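Beta-N-acetylglucosaminidase Nag2 (Vibrio harveyi, PDB 6EZR) probably hydrolyses terminal non-reducing N-acetyl-D-hexosamine residues from N-acetyl-beta-D-hexosaminides, as a glycoside hydrolase of family 20. Local coordinates at residues A[140-145]-A[238-243]; A[199-204]-A[221-226]; A[259-264]-A[606-611]; A[284-289]-A[355-360]. All coordinates share one frame; numbering follows the deposited sequence.

Contact 1: residues A[140-145]-A[238-243]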
loop_
_atom_site.group_PDB
_atom_site.type_symbol
_atom_site.label_atom_id
_atom_site.label_comp_id
_atom_site.label_asym_id
_atom_site.label_seq_id
_atom_site.Cartn_x
_atom_site.Cartn_y
_atom_site.Cartn_z
ATOM N N GLN A 140 12.120 6.053 -27.765
ATOM C CA GLN A 140 10.842 5.502 -27.289
ATOM C C GLN A 140 10.844 5.176 -25.766
ATOM O O GLN A 140 11.214 4.068 -25.372
ATOM C CB GLN A 140 10.501 4.237 -28.089
ATOM C CG GLN A 140 10.279 4.462 -29.581
ATOM C CD GLN A 140 11.576 4.659 -30.364
ATOM O OE1 GLN A 140 12.434 3.777 -30.396
ATOM N NE2 GLN A 140 11.728 5.825 -30.989
ATOM N N PRO A 141 10.401 6.126 -24.912
ATOM C CA PRO A 141 10.417 5.922 -23.454
ATOM C C PRO A 141 9.223 5.101 -22.937
ATOM O O PRO A 141 8.330 5.624 -22.257
ATOM C CB PRO A 141 10.383 7.358 -22.924
ATOM C CG PRO A 141 9.505 8.045 -23.910
ATOM C CD PRO A 141 9.882 7.465 -25.248
ATOM N N LEU A 142 9.243 3.806 -23.233
ATOM C CA LEU A 142 8.095 2.946 -22.986
ATOM C C LEU A 142 8.263 2.121 -21.716
ATOM O O LEU A 142 9.267 1.446 -21.534
ATOM C CB LEU A 142 7.854 2.043 -24.199
ATOM C CG LEU A 142 7.555 2.776 -25.516
ATOM C CD1 LEU A 142 7.554 1.787 -26.666
ATOM C CD2 LEU A 142 6.236 3.530 -25.464
ATOM N N LEU A 143 7.263 2.193 -20.843
ATOM C CA LEU A 143 7.258 1.488 -19.556
ATOM C C LEU A 143 5.850 0.974 -19.247
ATOM O O LEU A 143 4.931 1.784 -19.118
ATOM C CB LEU A 143 7.700 2.425 -18.431
ATOM C CG LEU A 143 9.139 2.935 -18.494
ATOM C CD1 LEU A 143 9.326 4.088 -17.529
ATOM C CD2 LEU A 143 10.108 1.813 -18.166
ATOM N N PRO A 144 5.645 -0.339 -19.140
ATOM C CA PRO A 144 6.649 -1.379 -19.369
ATOM C C PRO A 144 7.082 -1.509 -20.832
ATOM O O PRO A 144 6.407 -1.005 -21.735
ATOM C CB PRO A 144 5.928 -2.653 -18.923
ATOM C CG PRO A 144 4.491 -2.377 -19.182
ATOM C CD PRO A 144 4.299 -0.903 -18.940
ATOM N N LYS A 145 8.217 -2.175 -21.028
ATOM C CA LYS A 145 8.776 -2.476 -22.344
ATOM C C LYS A 145 7.821 -3.407 -23.085
ATOM O O LYS A 145 7.421 -4.439 -22.538
ATOM C CB LYS A 145 10.137 -3.170 -22.176
ATOM C CG LYS A 145 10.868 -3.566 -23.459
ATOM C CD LYS A 145 11.586 -2.388 -24.105
ATOM C CE LYS A 145 12.185 -2.745 -25.460
ATOM N NZ LYS A 145 13.015 -1.617 -25.970
ATOM N N LEU A 238 0.149 6.897 -25.323
ATOM C CA LEU A 238 0.449 8.049 -24.458
ATOM C C LEU A 238 1.950 8.298 -24.215
ATOM O O LEU A 238 2.400 9.443 -24.189
ATOM C CB LEU A 238 -0.249 7.894 -23.106
ATOM C CG LEU A 238 -1.719 8.314 -23.072
ATOM C CD1 LEU A 238 -2.354 7.819 -21.780
ATOM C CD2 LEU A 238 -1.866 9.832 -23.215
ATOM N N GLN A 239 2.703 7.219 -24.027
ATOM C CA GLN A 239 4.151 7.286 -23.799
ATOM C C GLN A 239 4.977 7.504 -25.078
ATOM O O GLN A 239 6.049 8.116 -25.040
ATOM C CB GLN A 239 4.611 6.018 -23.088
ATOM C CG GLN A 239 4.154 5.979 -21.636
ATOM C CD GLN A 239 4.434 4.663 -20.942
ATOM O OE1 GLN A 239 4.957 3.723 -21.543
ATOM N NE2 GLN A 239 4.079 4.584 -19.662
ATOM N N LEU A 240 4.461 6.998 -26.196
ATOM C CA LEU A 240 5.115 7.080 -27.500
ATOM C C LEU A 240 5.002 8.461 -28.160
ATOM O O LEU A 240 5.922 8.888 -28.858
ATOM C CB LEU A 240 4.521 6.013 -28.418
ATOM C CG LEU A 240 5.306 5.611 -29.665
ATOM C CD1 LEU A 240 6.582 4.879 -29.285
ATOM C CD2 LEU A 240 4.430 4.733 -30.547
ATOM N N LEU A 241 3.888 9.152 -27.933
ATOM C CA LEU A 241 3.653 10.472 -28.525
ATOM C C LEU A 241 4.529 11.561 -27.910
ATOM O O LEU A 241 4.697 11.615 -26.694
ATOM C CB LEU A 241 2.182 10.874 -28.387
ATOM C CG LEU A 241 1.171 10.059 -29.203
ATOM C CD1 LEU A 241 -0.234 10.251 -28.641
ATOM C CD2 LEU A 241 1.220 10.407 -30.685
ATOM N N LYS A 242 5.078 12.420 -28.767
ATOM C CA LYS A 242 5.818 13.614 -28.356
ATOM C C LYS A 242 5.066 14.829 -28.870
ATOM O O LYS A 242 4.828 14.949 -30.071
ATOM C CB LYS A 242 7.229 13.619 -28.947
ATOM C CG LYS A 242 8.070 12.414 -28.572
ATOM C CD LYS A 242 9.408 12.415 -29.299
ATOM C CE LYS A 242 10.158 11.105 -29.105
ATOM N NZ LYS A 242 10.597 10.885 -27.695
ATOM N N ARG A 243 4.684 15.721 -27.965
ATOM C CA ARG A 243 4.053 16.978 -28.345
ATOM C C ARG A 243 5.126 17.967 -28.804
ATOM O O ARG A 243 6.206 18.036 -28.216
ATOM C CB ARG A 243 3.269 17.556 -27.168
ATOM C CG ARG A 243 2.393 18.753 -27.507
ATOM C CD ARG A 243 1.952 19.460 -26.238
ATOM N NE ARG A 243 1.355 20.769 -26.484
ATOM C CZ ARG A 243 0.895 21.586 -25.532
ATOM N NH1 ARG A 243 0.943 21.239 -24.243
ATOM N NH2 ARG A 243 0.371 22.763 -25.868
HETATM O O HOH W 1 4.544 1.127 -22.816
#
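Gln239 reaches out of the last turn of helix 227-240 and uses its amide to grip the backbone of Leu143 at two points. Its OE1 accepts from Leu143 N at 2.9 Å, an almost straight bond (177° at the hydrogen) whose donor stands above the carbonyl plane of the amide. Its NE2 donates to Leu143 O at 3.0 Å, lying in the carbonyl plane of Leu143 and on a lone pair. The pattern resembles the backbone pairing of a neighbouring strand, here supplied by a side chain to an irregular segment. A water lies within hydrogen-bonding distance of Gln239 OE1 and Pro144 O and may serve either. Beyond CG the Gln239 chain is extended (chi2 173°), which carries the amide past Leu142 to the next residue. On the way its CB packs against Leu142 CD2 at 3.8 Å. Segment 140-145 belongs to the connection between strands 110-117 and 148-152, and it binds to the helix end within domain 2 of family 20; an inverse gamma turn centred on Pro141 bends it there. Leu240 CD1 meets Gln140 CG at 3.7 Å and Leu142 CD2 at 4.1 Å, while Leu240 also rests on Cys255 of strand 249-259. Lys242 lies near the Pro141 ring, its NZ bonded to Ala139 O. Leu143 also packs against Tyr619 and His626 of helix 616-632, and Arg622 NH1 bonds to Leu142 O.

Contact 2: residues A[199-204]-A[221-226]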
loop_
_atom_site.group_PDB
_atom_site.type_symbol
_atom_site.label_atom_id
_atom_site.label_comp_id
_atom_site.label_asym_id
_atom_site.label_seq_id
_atom_site.Cartn_x
_atom_site.Cartn_y
_atom_site.Cartn_z
ATOM N N ILE A 199 -7.066 4.750 -35.776
ATOM C CA ILE A 199 -8.073 3.708 -36.006
ATOM C C ILE A 199 -8.053 2.660 -34.902
ATOM O O ILE A 199 -6.993 2.162 -34.537
ATOM C CB ILE A 199 -7.848 3.055 -37.393
ATOM C CG1 ILE A 199 -8.275 4.034 -38.489
ATOM C CG2 ILE A 199 -8.630 1.757 -37.563
ATOM C CD1 ILE A 199 -7.602 3.806 -39.821
ATOM N N PHE A 200 -9.241 2.330 -34.394
ATOM C CA PHE A 200 -9.441 1.240 -33.439
ATOM C C PHE A 200 -10.205 0.112 -34.133
ATOM O O PHE A 200 -11.344 0.296 -34.558
ATOM C CB PHE A 200 -10.217 1.732 -32.215
ATOM C CG PHE A 200 -9.405 2.585 -31.282
ATOM C CD1 PHE A 200 -9.167 3.928 -31.565
ATOM C CD2 PHE A 200 -8.880 2.049 -30.111
ATOM C CE1 PHE A 200 -8.411 4.715 -30.698
ATOM C CE2 PHE A 200 -8.129 2.832 -29.244
ATOM C CZ PHE A 200 -7.896 4.169 -29.535
ATOM N N LYS A 201 -9.569 -1.052 -34.237
ATOM C CA LYS A 201 -10.092 -2.180 -35.008
ATOM C C LYS A 201 -10.100 -3.452 -34.168
ATOM O O LYS A 201 -9.159 -3.719 -33.437
ATOM C CB LYS A 201 -9.225 -2.386 -36.255
ATOM C CG LYS A 201 -9.613 -3.588 -37.102
ATOM C CD LYS A 201 -8.604 -3.868 -38.196
ATOM C CE LYS A 201 -8.963 -5.143 -38.942
ATOM N NZ LYS A 201 -7.876 -5.530 -39.881
ATOM N N SER A 202 -11.155 -4.246 -34.304
ATOM C CA SER A 202 -11.243 -5.544 -33.637
ATOM C C SER A 202 -10.361 -6.590 -34.315
ATOM O O SER A 202 -10.285 -6.643 -35.536
ATOM C CB SER A 202 -12.684 -6.039 -33.649
ATOM O OG SER A 202 -12.807 -7.239 -32.922
ATOM N N ASN A 203 -9.711 -7.421 -33.503
ATOM C CA ASN A 203 -8.959 -8.590 -33.972
ATOM C C ASN A 203 -9.089 -9.703 -32.917
ATOM O O ASN A 203 -8.309 -9.747 -31.969
ATOM C CB ASN A 203 -7.487 -8.232 -34.249
ATOM C CG ASN A 203 -6.685 -9.389 -34.852
ATOM O OD1 ASN A 203 -7.019 -10.563 -34.679
ATOM N ND2 ASN A 203 -5.611 -9.055 -35.558
ATOM N N PRO A 204 -10.067 -10.619 -33.098
ATOM C CA PRO A 204 -10.420 -11.623 -32.080
ATOM C C PRO A 204 -9.442 -12.801 -31.899
ATOM O O PRO A 204 -9.647 -13.619 -30.996
ATOM C CB PRO A 204 -11.789 -12.129 -32.557
ATOM C CG PRO A 204 -11.738 -11.990 -34.038
ATOM C CD PRO A 204 -10.853 -10.807 -34.335
ATOM N N LYS A 221 -2.968 2.510 -36.457
ATOM C CA LYS A 221 -3.948 1.438 -36.346
ATOM C C LYS A 221 -3.721 0.673 -35.042
ATOM O O LYS A 221 -2.624 0.161 -34.810
ATOM C CB LYS A 221 -3.853 0.486 -37.547
ATOM C CG LYS A 221 -5.126 -0.330 -37.775
ATOM C CD LYS A 221 -4.877 -1.722 -38.357
ATOM C CE LYS A 221 -5.095 -1.814 -39.860
ATOM N NZ LYS A 221 -3.935 -1.334 -40.657
ATOM N N ILE A 222 -4.758 0.611 -34.202
ATOM C CA ILE A 222 -4.747 -0.178 -32.965
ATOM C C ILE A 222 -5.674 -1.377 -33.130
ATOM O O ILE A 222 -6.852 -1.217 -33.434
ATOM C CB ILE A 222 -5.189 0.650 -31.732
ATOM C CG1 ILE A 222 -4.147 1.726 -31.418
ATOM C CG2 ILE A 222 -5.360 -0.242 -30.503
ATOM C CD1 ILE A 222 -4.634 2.807 -30.479
ATOM N N GLU A 223 -5.121 -2.567 -32.906
ATOM C CA GLU A 223 -5.859 -3.822 -32.964
ATOM C C GLU A 223 -5.858 -4.472 -31.592
ATOM O O GLU A 223 -4.853 -4.434 -30.893
ATOM C CB GLU A 223 -5.216 -4.778 -33.963
ATOM C CG GLU A 223 -5.445 -4.439 -35.422
ATOM C CD GLU A 223 -4.647 -5.346 -36.341
ATOM O OE1 GLU A 223 -5.054 -6.515 -36.525
ATOM O OE2 GLU A 223 -3.607 -4.895 -36.868
ATOM N N ALA A 224 -6.989 -5.063 -31.220
ATOM C CA ALA A 224 -7.094 -5.860 -30.002
ATOM C C ALA A 224 -8.348 -6.719 -30.044
ATOM O O ALA A 224 -9.291 -6.408 -30.764
ATOM C CB ALA A 224 -7.121 -4.963 -28.770
ATOM N N GLY A 225 -8.343 -7.795 -29.263
ATOM C CA GLY A 225 -9.498 -8.698 -29.132
ATOM C C GLY A 225 -10.265 -8.546 -27.830
ATOM O O GLY A 225 -11.239 -9.257 -27.592
ATOM N N SER A 226 -9.831 -7.613 -26.993
ATOM C CA SER A 226 -10.403 -7.416 -25.663
ATOM C C SER A 226 -10.429 -5.936 -25.316
ATOM O O SER A 226 -9.688 -5.143 -25.891
ATOM C CB SER A 226 -9.571 -8.181 -24.633
ATOM O OG SER A 226 -8.212 -7.760 -24.657
HETATM O O HOH W 2 -11.426 -12.250 -28.664
#
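Ile199 O receives the amide of Ile222 at 2.7 Å, and Ile222 returns the link through its own O, which takes Lys201 N at 2.8 Å. Further along, Ala224 N reaches Lys201 O only weakly, at 3.4 Å, but that oxygen also has Glu223 CA-H at 3.3 Å. Asn203 N then donates to Ala224 O from above the carbonyl plane, just as the strands end. This is the ladder of two parallel strands, 198-202 and 220-224, in the mixed sheet of domain 2 of family 20; the axes of the short segments 199-202 and 221-224 are 25° apart. The pairs Lys201-Glu223 and Phe200-Ile222 face opposite sides of it. Beside the ladder, Asn203 ND2 donates to Glu223 OE1 at 2.8 Å, nearly along the C-O axis, with the amide and carboxylate planes only 16° apart. Setting CG opposite the backbone N (chi1 -175°) brings the Asn203 amide across to that carboxylate; its OD1 is satisfied by Thr205 OG1. Lys201 NZ may add a weaker, longer-range attraction to Glu223. On the buried side, Ile222 CD1 sits off-centre against the Phe200 ring, 4.1 Å from its centroid, and both side chains pack on Phe230 of helix 227-240. Past the strands, one water donates to both Pro204 O and Gly225 O.

Contact 3: residues A[259-264]-A[606-611]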
loop_
_atom_site.group_PDB
_atom_site.type_symbol
_atom_site.label_atom_id
_atom_site.label_comp_id
_atom_site.label_asym_id
_atom_site.label_seq_id
_atom_site.Cartn_x
_atom_site.Cartn_y
_atom_site.Cartn_z
ATOM N N ASP A 259 2.241 -6.979 -28.598
ATOM C CA ASP A 259 2.450 -6.960 -27.151
ATOM C C ASP A 259 1.344 -7.745 -26.452
ATOM O O ASP A 259 0.214 -7.821 -26.938
ATOM C CB ASP A 259 2.465 -5.506 -26.660
ATOM C CG ASP A 259 3.293 -5.289 -25.390
ATOM O OD1 ASP A 259 4.055 -6.184 -24.961
ATOM O OD2 ASP A 259 3.191 -4.189 -24.804
ATOM N N SER A 260 1.694 -8.351 -25.322
ATOM C CA SER A 260 0.745 -9.075 -24.491
ATOM C C SER A 260 1.347 -9.246 -23.086
ATOM O O SER A 260 2.565 -9.292 -22.946
ATOM C CB SER A 260 0.376 -10.430 -25.120
ATOM O OG SER A 260 1.351 -11.434 -24.881
ATOM N N PRO A 261 0.494 -9.338 -22.051
ATOM C CA PRO A 261 0.976 -9.402 -20.671
ATOM C C PRO A 261 1.635 -10.734 -20.292
ATOM O O PRO A 261 1.101 -11.796 -20.610
ATOM C CB PRO A 261 -0.301 -9.195 -19.849
ATOM C CG PRO A 261 -1.409 -9.657 -20.731
ATOM C CD PRO A 261 -0.981 -9.316 -22.124
ATOM N N ARG A 262 2.777 -10.670 -19.610
ATOM C CA ARG A 262 3.407 -11.869 -19.032
ATOM C C ARG A 262 2.516 -12.546 -17.993
ATOM O O ARG A 262 2.363 -13.757 -18.019
ATOM C CB ARG A 262 4.762 -11.552 -18.384
ATOM C CG ARG A 262 5.795 -12.656 -18.553
ATOM C CD ARG A 262 6.055 -13.500 -17.324
ATOM N NE ARG A 262 7.185 -12.980 -16.558
ATOM C CZ ARG A 262 8.038 -13.705 -15.827
ATOM N NH1 ARG A 262 9.021 -13.076 -15.183
ATOM N NH2 ARG A 262 7.936 -15.039 -15.725
ATOM N N PHE A 263 1.938 -11.750 -17.093
ATOM C CA PHE A 263 1.043 -12.243 -16.028
ATOM C C PHE A 263 -0.370 -11.654 -16.132
ATOM O O PHE A 263 -0.537 -10.513 -16.571
ATOM C CB PHE A 263 1.629 -11.905 -14.658
ATOM C CG PHE A 263 2.859 -12.690 -14.316
ATOM C CD1 PHE A 263 2.768 -14.032 -13.988
ATOM C CD2 PHE A 263 4.108 -12.088 -14.316
ATOM C CE1 PHE A 263 3.896 -14.765 -13.661
ATOM C CE2 PHE A 263 5.244 -12.809 -13.985
ATOM C CZ PHE A 263 5.139 -14.151 -13.659
ATOM N N ARG A 264 -1.372 -12.433 -15.717
ATOM C CA ARG A 264 -2.781 -11.999 -15.761
ATOM C C ARG A 264 -3.119 -10.951 -14.689
ATOM O O ARG A 264 -3.788 -9.954 -14.976
ATOM C CB ARG A 264 -3.731 -13.203 -15.639
ATOM C CG ARG A 264 -3.620 -14.172 -16.812
ATOM C CD ARG A 264 -4.655 -15.298 -16.797
ATOM N NE ARG A 264 -4.772 -16.007 -15.515
ATOM C CZ ARG A 264 -3.883 -16.871 -15.016
ATOM N NH1 ARG A 264 -2.751 -17.156 -15.661
ATOM N NH2 ARG A 264 -4.122 -17.451 -13.841
ATOM N N ALA A 606 8.215 -5.983 -14.488
ATOM C CA ALA A 606 8.262 -7.372 -14.015
ATOM C C ALA A 606 6.947 -8.114 -14.247
ATOM O O ALA A 606 6.946 -9.311 -14.482
ATOM C CB ALA A 606 8.614 -7.409 -12.529
ATOM N N CYS A 607 5.838 -7.389 -14.136
ATOM C CA CYS A 607 4.492 -7.930 -14.312
ATOM C C CYS A 607 4.136 -8.213 -15.764
ATOM O O CYS A 607 3.355 -9.118 -16.043
ATOM C CB CYS A 607 3.456 -6.931 -13.796
ATOM S SG CYS A 607 3.470 -6.598 -12.033
ATOM N N TRP A 608 4.683 -7.400 -16.668
ATOM C CA TRP A 608 4.258 -7.353 -18.067
ATOM C C TRP A 608 5.291 -7.912 -19.042
ATOM O O TRP A 608 4.964 -8.760 -19.877
ATOM C CB TRP A 608 3.953 -5.900 -18.464
ATOM C CG TRP A 608 3.497 -5.778 -19.877
ATOM C CD1 TRP A 608 4.288 -5.737 -20.988
ATOM C CD2 TRP A 608 2.147 -5.721 -20.344
ATOM N NE1 TRP A 608 3.517 -5.649 -22.113
ATOM C CE2 TRP A 608 2.197 -5.635 -21.750
ATOM C CE3 TRP A 608 0.899 -5.714 -19.710
ATOM C CZ2 TRP A 608 1.051 -5.547 -22.537
ATOM C CZ3 TRP A 608 -0.245 -5.625 -20.496
ATOM C CH2 TRP A 608 -0.157 -5.555 -21.896
ATOM N N THR A 609 6.507 -7.379 -18.970
ATOM C CA THR A 609 7.557 -7.683 -19.940
ATOM C C THR A 609 8.204 -9.037 -19.680
ATOM O O THR A 609 8.555 -9.350 -18.549
ATOM C CB THR A 609 8.629 -6.586 -19.946
ATOM O OG1 THR A 609 7.999 -5.314 -20.136
ATOM C CG2 THR A 609 9.634 -6.797 -21.074
ATOM N N GLU A 610 8.388 -9.820 -20.743
ATOM C CA GLU A 610 9.021 -11.144 -20.643
ATOM C C GLU A 610 10.485 -10.976 -20.227
ATOM O O GLU A 610 11.124 -9.990 -20.597
ATOM C CB GLU A 610 8.958 -11.899 -21.978
ATOM C CG GLU A 610 7.559 -12.180 -22.530
ATOM C CD GLU A 610 6.757 -13.182 -21.722
ATOM O OE1 GLU A 610 7.354 -13.974 -20.966
ATOM O OE2 GLU A 610 5.513 -13.182 -21.847
ATOM N N LYS A 611 11.003 -11.939 -19.469
ATOM C CA LYS A 611 12.383 -11.899 -18.947
ATOM C C LYS A 611 13.446 -11.616 -20.025
ATOM O O LYS A 611 14.393 -10.863 -19.790
ATOM C CB LYS A 611 12.714 -13.227 -18.259
ATOM C CG LYS A 611 13.946 -13.197 -17.351
ATOM C CD LYS A 611 14.923 -14.339 -17.634
ATOM C CE LYS A 611 15.909 -13.954 -18.734
ATOM N NZ LYS A 611 16.533 -15.100 -19.446
HETATM O O HOH W 3 9.004 -10.374 -16.025
#
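Pro261 lies over one face of the Trp608 indole, its CB 4.0 Å from the six-membered ring's centroid in a CH-pi contact. At the indole edge, NE1 donates to Asp259 OD1 at 2.9 Å. The acceptor is near the ring plane, yet the carboxylate is turned 69° against the indole and OD1 is met from above the carboxylate plane. Asn147 N is a second donor to OD1 and helps fix the carboxylate. Trp608 reaches both residues because its CG stands opposite the backbone N (chi1 -179°). Arg262 N bonds to Trp608 O at 2.9 Å and Phe263 N to Cys607 O at 3.2 Å. The bent Arg262 chain lays its CG against the Glu610 carboxylate, 3.2 Å from OE1, and sets one guanidinium face against Phe263 CE2, 3.2 Å above the guanidinium plane, toward its rim. NH1 donates to a water that donates to Ala606 O and Thr609 O; NH1 also donates to Pro560 O. Segment 259-264 links strand 249-259 of domain 2 to strand 265-271, which opens the TIM barrel. CH-pi, hydrogen-bond and water contacts tie this linker to the end of helix 599-608, whose carbonyls find donors; the Arg262-Glu610 attraction is probably weak and long-range.

Contact 4: residues A[284-289]-A[355-360]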
loop_
_atom_site.group_PDB
_atom_site.type_symbol
_atom_site.label_atom_id
_atom_site.label_comp_id
_atom_site.label_asym_id
_atom_site.label_seq_id
_atom_site.Cartn_x
_atom_site.Cartn_y
_atom_site.Cartn_z
ATOM N N ARG A 284 -6.409 9.664 -8.686
ATOM C CA ARG A 284 -5.137 10.062 -9.274
ATOM C C ARG A 284 -4.196 8.867 -9.374
ATOM O O ARG A 284 -3.633 8.617 -10.445
ATOM C CB ARG A 284 -4.493 11.174 -8.454
ATOM C CG ARG A 284 -3.254 11.790 -9.086
ATOM C CD ARG A 284 -2.824 13.019 -8.306
ATOM N NE ARG A 284 -1.444 13.421 -8.580
ATOM C CZ ARG A 284 -0.351 12.909 -8.005
ATOM N NH1 ARG A 284 -0.427 11.926 -7.107
ATOM N NH2 ARG A 284 0.845 13.391 -8.336
ATOM N N LEU A 285 -4.060 8.111 -8.280
ATOM C CA LEU A 285 -3.175 6.945 -8.279
ATOM C C LEU A 285 -3.677 5.823 -9.192
ATOM O O LEU A 285 -2.892 5.225 -9.924
ATOM C CB LEU A 285 -2.943 6.414 -6.866
ATOM C CG LEU A 285 -2.050 5.169 -6.746
ATOM C CD1 LEU A 285 -0.668 5.347 -7.365
ATOM C CD2 LEU A 285 -1.937 4.800 -5.282
ATOM N N ILE A 286 -4.974 5.540 -9.148
ATOM C CA ILE A 286 -5.562 4.509 -9.993
ATOM C C ILE A 286 -5.295 4.771 -11.482
ATOM O O ILE A 286 -4.984 3.841 -12.232
ATOM C CB ILE A 286 -7.072 4.360 -9.720
ATOM C CG1 ILE A 286 -7.272 3.647 -8.374
ATOM C CG2 ILE A 286 -7.753 3.567 -10.833
ATOM C CD1 ILE A 286 -8.654 3.753 -7.775
ATOM N N ASN A 287 -5.424 6.026 -11.901
ATOM C CA ASN A 287 -5.161 6.407 -13.287
ATOM C C ASN A 287 -3.721 6.135 -13.702
ATOM O O ASN A 287 -3.464 5.617 -14.790
ATOM C CB ASN A 287 -5.487 7.881 -13.508
ATOM C CG ASN A 287 -5.301 8.299 -14.953
ATOM O OD1 ASN A 287 -5.930 7.728 -15.848
ATOM N ND2 ASN A 287 -4.433 9.273 -15.198
ATOM N N LEU A 288 -2.798 6.509 -12.821
ATOM C CA LEU A 288 -1.362 6.259 -12.993
ATOM C C LEU A 288 -1.007 4.774 -13.101
ATOM O O LEU A 288 -0.099 4.422 -13.849
ATOM C CB LEU A 288 -0.577 6.870 -11.827
ATOM C CG LEU A 288 -0.381 8.382 -11.844
ATOM C CD1 LEU A 288 0.061 8.877 -10.471
ATOM C CD2 LEU A 288 0.622 8.765 -12.925
ATOM N N LEU A 289 -1.706 3.920 -12.351
ATOM C CA LEU A 289 -1.519 2.469 -12.454
ATOM C C LEU A 289 -1.808 1.989 -13.871
ATOM O O LEU A 289 -1.092 1.136 -14.408
ATOM C CB LEU A 289 -2.434 1.702 -11.486
ATOM C CG LEU A 289 -2.294 1.926 -9.977
ATOM C CD1 LEU A 289 -3.262 1.030 -9.216
ATOM C CD2 LEU A 289 -0.871 1.701 -9.491
ATOM N N ALA A 355 -16.327 3.176 -10.666
ATOM C CA ALA A 355 -16.676 3.548 -12.044
ATOM C C ALA A 355 -15.501 4.197 -12.762
ATOM O O ALA A 355 -15.255 3.931 -13.936
ATOM C CB ALA A 355 -17.869 4.491 -12.052
ATOM N N PHE A 356 -14.801 5.071 -12.047
ATOM C CA PHE A 356 -13.585 5.707 -12.543
ATOM C C PHE A 356 -12.503 4.669 -12.881
ATOM O O PHE A 356 -11.831 4.778 -13.914
ATOM C CB PHE A 356 -13.089 6.712 -11.497
ATOM C CG PHE A 356 -11.776 7.350 -11.833
ATOM C CD1 PHE A 356 -10.581 6.716 -11.508
ATOM C CD2 PHE A 356 -11.728 8.583 -12.469
ATOM C CE1 PHE A 356 -9.364 7.291 -11.824
ATOM C CE2 PHE A 356 -10.509 9.174 -12.781
ATOM C CZ PHE A 356 -9.325 8.526 -12.456
ATOM N N ALA A 357 -12.338 3.676 -12.006
ATOM C CA ALA A 357 -11.337 2.623 -12.200
ATOM C C ALA A 357 -11.622 1.711 -13.395
ATOM O O ALA A 357 -10.694 1.340 -14.113
ATOM C CB ALA A 357 -11.193 1.795 -10.940
ATOM N N GLU A 358 -12.888 1.353 -13.608
ATOM C CA GLU A 358 -13.263 0.471 -14.733
ATOM C C GLU A 358 -13.155 1.158 -16.106
ATOM O O GLU A 358 -12.935 0.485 -17.109
ATOM C CB GLU A 358 -14.625 -0.225 -14.511
ATOM C CG GLU A 358 -15.853 0.668 -14.366
ATOM C CD GLU A 358 -16.577 0.981 -15.673
ATOM O OE1 GLU A 358 -17.514 1.814 -15.633
ATOM O OE2 GLU A 358 -16.230 0.403 -16.730
ATOM N N GLN A 359 -13.263 2.486 -16.133
ATOM C CA GLN A 359 -12.876 3.308 -17.306
ATOM C C GLN A 359 -11.408 3.176 -17.751
ATOM O O GLN A 359 -11.062 3.621 -18.854
ATOM C CB GLN A 359 -13.160 4.801 -17.052
ATOM C CG GLN A 359 -14.546 5.264 -17.465
ATOM C CD GLN A 359 -15.067 6.396 -16.591
ATOM O OE1 GLN A 359 -14.347 7.364 -16.307
ATOM N NE2 GLN A 359 -16.320 6.275 -16.144
ATOM N N ARG A 360 -10.553 2.619 -16.895
ATOM C CA ARG A 360 -9.126 2.434 -17.186
ATOM C C ARG A 360 -8.688 0.978 -17.126
ATOM O O ARG A 360 -7.492 0.691 -17.030
ATOM C CB ARG A 360 -8.313 3.245 -16.185
ATOM C CG ARG A 360 -8.547 4.728 -16.328
ATOM C CD ARG A 360 -8.499 5.448 -15.006
ATOM N NE ARG A 360 -8.433 6.871 -15.285
ATOM C CZ ARG A 360 -9.460 7.650 -15.618
ATOM N NH1 ARG A 360 -10.706 7.179 -15.676
ATOM N NH2 ARG A 360 -9.237 8.937 -15.859
#
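Arg360, at the end of helix 347-358, bonds through its side chain to Asn287 of helix 279-291. The Arg360 chain leaves CB beside its backbone N (chi1 -65°) and bends at CG, which passes 4.0 Å from Asn287 OD1. CD comes closer to the same oxygen, at 3.5 Å, and also lies near Asn287 CA. NE then donates to Asn287 OD1 at 2.7 Å, 153° at the hydrogen, with the donor tilted from the carbonyl plane and the amide and guanidinium planes 70° apart. Beyond CZ, NH1 turns back to Phe356 O at 3.2 Å in its own segment, and NH2 forms a salt bridge with Glu180 of helix 172-186. Phe356 CZ lies 3.2 Å above the guanidinium plane, over its centre, so the flat cation is held against the CZ end of the ring while its edge is engaged by polar partners. That ring in turn presents its edge to helix 279-291, with CZ 4.0 Å from Asn287 CB. Alongside, Ile286 CG2 packs on Ala357 CB at 3.9 Å, a small apolar patch between two helices that flank neighbouring parallel strands in the TIM barrel. Asn287 OD1 also accepts from Trp177 NE1 and its ND2 donates to Glu181 OE1. The guanidinium, with acceptors at NE and NH1 and Glu180 at NH2, probably keeps its positive charge, and the polar cluster connects both barrel helices to helix 172-186 of domain 2.

Contacts 1 and 2 both reach one sheet of domain 2, contact 2 nested inside the loop that contact 1 closes, with centres about 20 Å apart. Helix 227-240 unites them: it follows strand 220-224 and ends in contact 1. Contact 3 leads from this domain into the barrel; its centre is about 17 Å from that of contact 1, and the two touch, Lys145 O being 2.6 Å from Thr609 OG1 in a probable hydrogen bond while Pro144 packs on Trp608. Contact 4, within the barrel, is nested in the loop closed by contact 3, nearest atoms about 9 Å apart. All four lie away from the sugar-binding residues Arg274, Asp532, Trp546 and Glu584 and the predicted proton donor Glu438.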